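Local coordinates for protein S-adenosylmethionine decarboxylase alpha chain (Aquifex aeolicus, PDB 2III) that probably decarboxylates S-adenosylmethionine through a self-generated pyruvoyl group, supplying the propylamine donor for spermidine and spermine synthesis, at residues Thr78-Tyr82 against Ala93-Ile97; Leu7-Ala11 against Ala90-Met94. All coordinates share one frame. Residues are numbered along the deposited sequence.

Contact 1 of 2, residues Thr78-Tyr82 against Ala93-Ile97; sequences TVDVY and AMDYI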
loop_
_atom_site.group_PDB
_atom_site.type_symbol
_atom_site.label_atom_id
_atom_site.label_comp_id
_atom_site.label_asym_id
_atom_site.label_seq_id
_atom_site.Cartn_x
_atom_site.Cartn_y
_atom_site.Cartn_z
ATOM N N THR A 78 6.477 -0.309 9.006
ATOM C CA THR A 78 6.234 -1.083 7.800
ATOM C C THR A 78 6.044 -0.086 6.667
ATOM O O THR A 78 5.133 0.753 6.697
ATOM C CB THR A 78 5.000 -1.991 7.965
ATOM O OG1 THR A 78 3.897 -1.232 8.485
ATOM C CG2 THR A 78 5.333 -3.132 8.923
ATOM N N VAL A 79 6.918 -0.190 5.671
ATOM C CA VAL A 79 6.937 0.731 4.540
ATOM C C VAL A 79 6.612 0.147 3.162
ATOM O O VAL A 79 6.985 -0.978 2.843
ATOM C CB VAL A 79 8.324 1.389 4.437
ATOM C CG1 VAL A 79 8.286 2.524 3.422
ATOM C CG2 VAL A 79 8.779 1.880 5.822
ATOM N N ASP A 80 5.928 0.937 2.341
ATOM C CA ASP A 80 5.596 0.527 0.983
ATOM C C ASP A 80 5.936 1.650 0.016
ATOM O O ASP A 80 5.520 2.798 0.211
ATOM C CB ASP A 80 4.097 0.225 0.832
ATOM C CG ASP A 80 3.690 -1.095 1.453
ATOM O OD1 ASP A 80 3.121 -1.932 0.715
ATOM O OD2 ASP A 80 3.921 -1.289 2.669
ATOM N N VAL A 81 6.697 1.323 -1.022
ATOM C CA VAL A 81 7.022 2.300 -2.051
ATOM C C VAL A 81 6.636 1.652 -3.366
ATOM O O VAL A 81 7.316 0.758 -3.852
ATOM C CB VAL A 81 8.511 2.684 -2.068
ATOM C CG1 VAL A 81 8.792 3.615 -3.253
ATOM C CG2 VAL A 81 8.866 3.404 -0.777
ATOM N N TYR A 82 5.523 2.115 -3.923
ATOM C CA TYR A 82 4.962 1.597 -5.165
ATOM C C TYR A 82 4.860 2.725 -6.200
ATOM O O TYR A 82 4.046 3.632 -6.042
ATOM C CB TYR A 82 3.572 1.027 -4.847
ATOM C CG TYR A 82 2.806 0.374 -5.978
ATOM C CD1 TYR A 82 1.550 -0.181 -5.743
ATOM C CD2 TYR A 82 3.325 0.303 -7.278
ATOM C CE1 TYR A 82 0.821 -0.791 -6.764
ATOM C CE2 TYR A 82 2.601 -0.307 -8.314
ATOM C CZ TYR A 82 1.349 -0.850 -8.048
ATOM O OH TYR A 82 0.605 -1.431 -9.057
ATOM N N ALA A 93 13.454 6.291 -3.152
ATOM C CA ALA A 93 12.535 6.620 -2.072
ATOM C C ALA A 93 12.734 5.681 -0.893
ATOM O O ALA A 93 12.771 6.124 0.253
ATOM C CB ALA A 93 11.094 6.546 -2.560
HETATM N N MSE A 94 12.871 4.389 -1.174
HETATM C CA MSE A 94 13.060 3.410 -0.108
HETATM C C MSE A 94 14.441 3.542 0.533
HETATM O O MSE A 94 14.576 3.356 1.741
HETATM C CB MSE A 94 12.861 1.976 -0.626
HETATM C CG MSE A 94 12.925 0.911 0.478
HETATM SE SE MSE A 94 11.546 1.149 1.858
HETATM C CE MSE A 94 10.050 0.279 0.937
ATOM N N ASP A 95 15.460 3.868 -0.261
ATOM C CA ASP A 95 16.816 4.033 0.282
ATOM C C ASP A 95 16.824 5.215 1.246
ATOM O O ASP A 95 17.463 5.174 2.306
ATOM C CB ASP A 95 17.843 4.306 -0.831
ATOM C CG ASP A 95 18.068 3.108 -1.738
ATOM O OD1 ASP A 95 17.765 1.975 -1.320
ATOM O OD2 ASP A 95 18.565 3.303 -2.869
ATOM N N TYR A 96 16.118 6.276 0.861
ATOM C CA TYR A 96 16.034 7.471 1.686
ATOM C C TYR A 96 15.348 7.133 3.010
ATOM O O TYR A 96 15.906 7.353 4.082
ATOM C CB TYR A 96 15.245 8.574 0.963
ATOM C CG TYR A 96 15.103 9.832 1.789
ATOM C CD1 TYR A 96 16.153 10.747 1.896
ATOM C CD2 TYR A 96 13.939 10.082 2.512
ATOM C CE1 TYR A 96 16.046 11.880 2.705
ATOM C CE2 TYR A 96 13.821 11.207 3.323
ATOM C CZ TYR A 96 14.876 12.102 3.414
ATOM O OH TYR A 96 14.754 13.218 4.209
ATOM N N ILE A 97 14.132 6.597 2.927
ATOM C CA ILE A 97 13.377 6.234 4.118
ATOM C C ILE A 97 14.196 5.345 5.061
ATOM O O ILE A 97 14.266 5.598 6.261
ATOM C CB ILE A 97 12.050 5.528 3.723
ATOM C CG1 ILE A 97 11.100 6.553 3.093
ATOM C CG2 ILE A 97 11.419 4.860 4.943
ATOM C CD1 ILE A 97 9.835 5.971 2.500
#
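This is helix-on-sheet packing inside the two-layer alpha/beta sandwich: helix 87-101 packs along strand 76-84, the strand that immediately precedes it in the chain, and runs back against it. The two short segments are nearly antiparallel, at 156°, with axes 9.2 Å apart, and the contact is wholly apolar. V79 and V81, two residues apart on the extended strand, both point their CA-to-CB bonds at the helix; D80 between them points to the other side of the sheet. On the helix, A93 and I97 are one turn apart and both face the strand, while M94, a selenomethionine, starts out sideways and bends its chain back in. M94 CE lodges between the two valines, 3.8 Å from V79 CG1 and 3.8 Å from V81 CG2. I97 CD1 comes to 3.9 Å from V79 CG1, and V81 CG1 sits 3.8 Å from A93 CB; the nearest CA atoms are those of V81 and M94, 6.4 Å apart. On the far face of the sheet, D80 OD1 is hydrogen-bonded to H8 NE2 of the same chain and D80 OD2 forms a salt bridge with R113 of the second subunit, so the dimer interface lies on that side. Strand 76-84 is flanked by strands 65-71 and 3-14, and I97 also packs against L31 and A34 of helix 24-37, the neighbouring helix of the same layer.

Contact 2 of 2, residues Leu7-Ala11 against Ala90-Met94; sequences LHILA and AYRAM
Strand 7-11 is fully extended (phi -110 to -145°, psi 118 to 144°) and runs almost parallel to the regular alpha-helical turn 90-94, at 19°, with the axes 9.1 Å apart. L7, I9 and A11 direct their CB atoms at the helix. The nearest CA atoms of the two segments are L7 CA and A90 CA, 7.0 Å apart, and L7 CD2 lies 4.5 Å from A90 CB. H8 turns to the opposite face, where its NE2 is hydrogen-bonded to D80 OD1. I9 is the centre of the contact: I9 (chi1 m, chi2 t) extends CD1 to 3.6 Å from A90 O and 3.9 Å from A90 CB, and sets it over one face of the Y91 ring (chi1 m), 4.1 Å from the centroid, a CH-pi contact. Such packing of a helix on a sheet face is what builds the two-layer alpha/beta sandwich of this decarboxylase family. Selenomethionine M94, chi1 t, chi2 p and chi3 p, brings CE to 3.7 Å from I9 CG2 and 3.4 Å from I9 O. L10 points away and its side chain touches H111 of strand 105-116, and A11 CB ends the row 4.2 Å from M94 CE.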
loop_
_atom_site.group_PDB
_atom_site.type_symbol
_atom_site.label_atom_id
_atom_site.label_comp_id
_atom_site.label_asym_id
_atom_site.label_seq_id
_atom_site.Cartn_x
_atom_site.Cartn_y
_atom_site.Cartn_z
ATOM N N LEU A 7 6.633 -0.937 -9.971
ATOM C CA LEU A 7 7.529 -1.658 -9.087
ATOM C C LEU A 7 7.092 -1.318 -7.667
ATOM O O LEU A 7 6.937 -0.148 -7.310
ATOM C CB LEU A 7 8.972 -1.219 -9.311
ATOM C CG LEU A 7 10.007 -2.143 -8.676
ATOM C CD1 LEU A 7 10.093 -3.439 -9.466
ATOM C CD2 LEU A 7 11.337 -1.460 -8.673
ATOM N N HIS A 8 6.900 -2.351 -6.861
ATOM C CA HIS A 8 6.433 -2.186 -5.497
ATOM C C HIS A 8 7.430 -2.798 -4.525
ATOM O O HIS A 8 7.698 -3.998 -4.558
ATOM C CB HIS A 8 5.056 -2.862 -5.372
ATOM C CG HIS A 8 4.399 -2.707 -4.037
ATOM N ND1 HIS A 8 3.098 -3.105 -3.809
ATOM C CD2 HIS A 8 4.859 -2.229 -2.855
ATOM C CE1 HIS A 8 2.785 -2.879 -2.546
ATOM N NE2 HIS A 8 3.834 -2.349 -1.944
ATOM N N ILE A 9 7.987 -1.952 -3.671
ATOM C CA ILE A 9 8.932 -2.387 -2.662
ATOM C C ILE A 9 8.273 -2.266 -1.289
ATOM O O ILE A 9 7.715 -1.221 -0.946
ATOM C CB ILE A 9 10.186 -1.497 -2.620
ATOM C CG1 ILE A 9 10.798 -1.351 -4.011
ATOM C CG2 ILE A 9 11.209 -2.099 -1.657
ATOM C CD1 ILE A 9 11.875 -0.271 -4.075
ATOM N N LEU A 10 8.324 -3.334 -0.508
ATOM C CA LEU A 10 7.777 -3.272 0.833
ATOM C C LEU A 10 8.853 -3.773 1.778
ATOM O O LEU A 10 9.595 -4.699 1.455
ATOM C CB LEU A 10 6.488 -4.097 0.963
ATOM C CG LEU A 10 6.269 -5.419 0.230
ATOM C CD1 LEU A 10 4.961 -6.032 0.698
ATOM C CD2 LEU A 10 6.216 -5.185 -1.270
ATOM N N ALA A 11 8.966 -3.132 2.934
ATOM C CA ALA A 11 9.971 -3.520 3.906
ATOM C C ALA A 11 9.461 -3.353 5.317
ATOM O O ALA A 11 8.702 -2.431 5.607
ATOM C CB ALA A 11 11.218 -2.679 3.717
ATOM N N ALA A 90 11.474 4.435 -7.141
ATOM C CA ALA A 90 10.984 3.619 -6.035
ATOM C C ALA A 90 12.173 3.255 -5.147
ATOM O O ALA A 90 12.108 3.359 -3.922
ATOM C CB ALA A 90 10.317 2.352 -6.561
ATOM N N TYR A 91 13.266 2.835 -5.772
ATOM C CA TYR A 91 14.442 2.450 -5.012
ATOM C C TYR A 91 15.027 3.617 -4.228
ATOM O O TYR A 91 15.387 3.469 -3.062
ATOM C CB TYR A 91 15.504 1.846 -5.924
ATOM C CG TYR A 91 15.166 0.453 -6.411
ATOM C CD1 TYR A 91 14.561 0.253 -7.649
ATOM C CD2 TYR A 91 15.459 -0.666 -5.632
ATOM C CE1 TYR A 91 14.267 -1.026 -8.103
ATOM C CE2 TYR A 91 15.160 -1.946 -6.077
ATOM C CZ TYR A 91 14.567 -2.121 -7.313
ATOM O OH TYR A 91 14.292 -3.397 -7.764
ATOM N N ARG A 92 15.112 4.783 -4.854
ATOM C CA ARG A 92 15.645 5.965 -4.175
ATOM C C ARG A 92 14.771 6.333 -2.969
ATOM O O ARG A 92 15.281 6.635 -1.891
ATOM C CB ARG A 92 15.710 7.142 -5.156
ATOM C CG ARG A 92 16.728 6.951 -6.276
ATOM C CD ARG A 92 16.753 8.144 -7.213
ATOM N NE ARG A 92 17.154 9.379 -6.539
ATOM C CZ ARG A 92 18.340 9.575 -5.967
ATOM N NH1 ARG A 92 18.614 10.733 -5.379
ATOM N NH2 ARG A 92 19.254 8.613 -5.978
ATOM N N ALA A 93 13.454 6.291 -3.152
ATOM C CA ALA A 93 12.535 6.620 -2.072
ATOM C C ALA A 93 12.734 5.681 -0.893
ATOM O O ALA A 93 12.771 6.124 0.253
ATOM C CB ALA A 93 11.094 6.546 -2.560
HETATM N N MSE A 94 12.871 4.389 -1.174
HETATM C CA MSE A 94 13.060 3.410 -0.108
HETATM C C MSE A 94 14.441 3.542 0.533
HETATM O O MSE A 94 14.576 3.356 1.741
HETATM C CB MSE A 94 12.861 1.976 -0.626
HETATM C CG MSE A 94 12.925 0.911 0.478
HETATM SE SE MSE A 94 11.546 1.149 1.858
HETATM C CE MSE A 94 10.050 0.279 0.937
#

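Contacts 1 and 2 are two parts of one interface, their centres about 5 Å apart. Strands 76-84 and 3-14 are antiparallel neighbours in the sheet, and helix 87-101 lies over both. The segments share A93 and M94, but only M94 touches both strands, its CE reaching V79 and V81 as well as I9 and A11. V81 N and I9 O, 2.7 Å apart, join the strands in a probable hydrogen bond. Along the chain, 7-11 comes first, then 78-82, then the helix. The predicted cleavage site at E63 and S64 falls between 7-11 and 78-82, so after self-processing contact 2 would join the two products while contact 1 would lie within one.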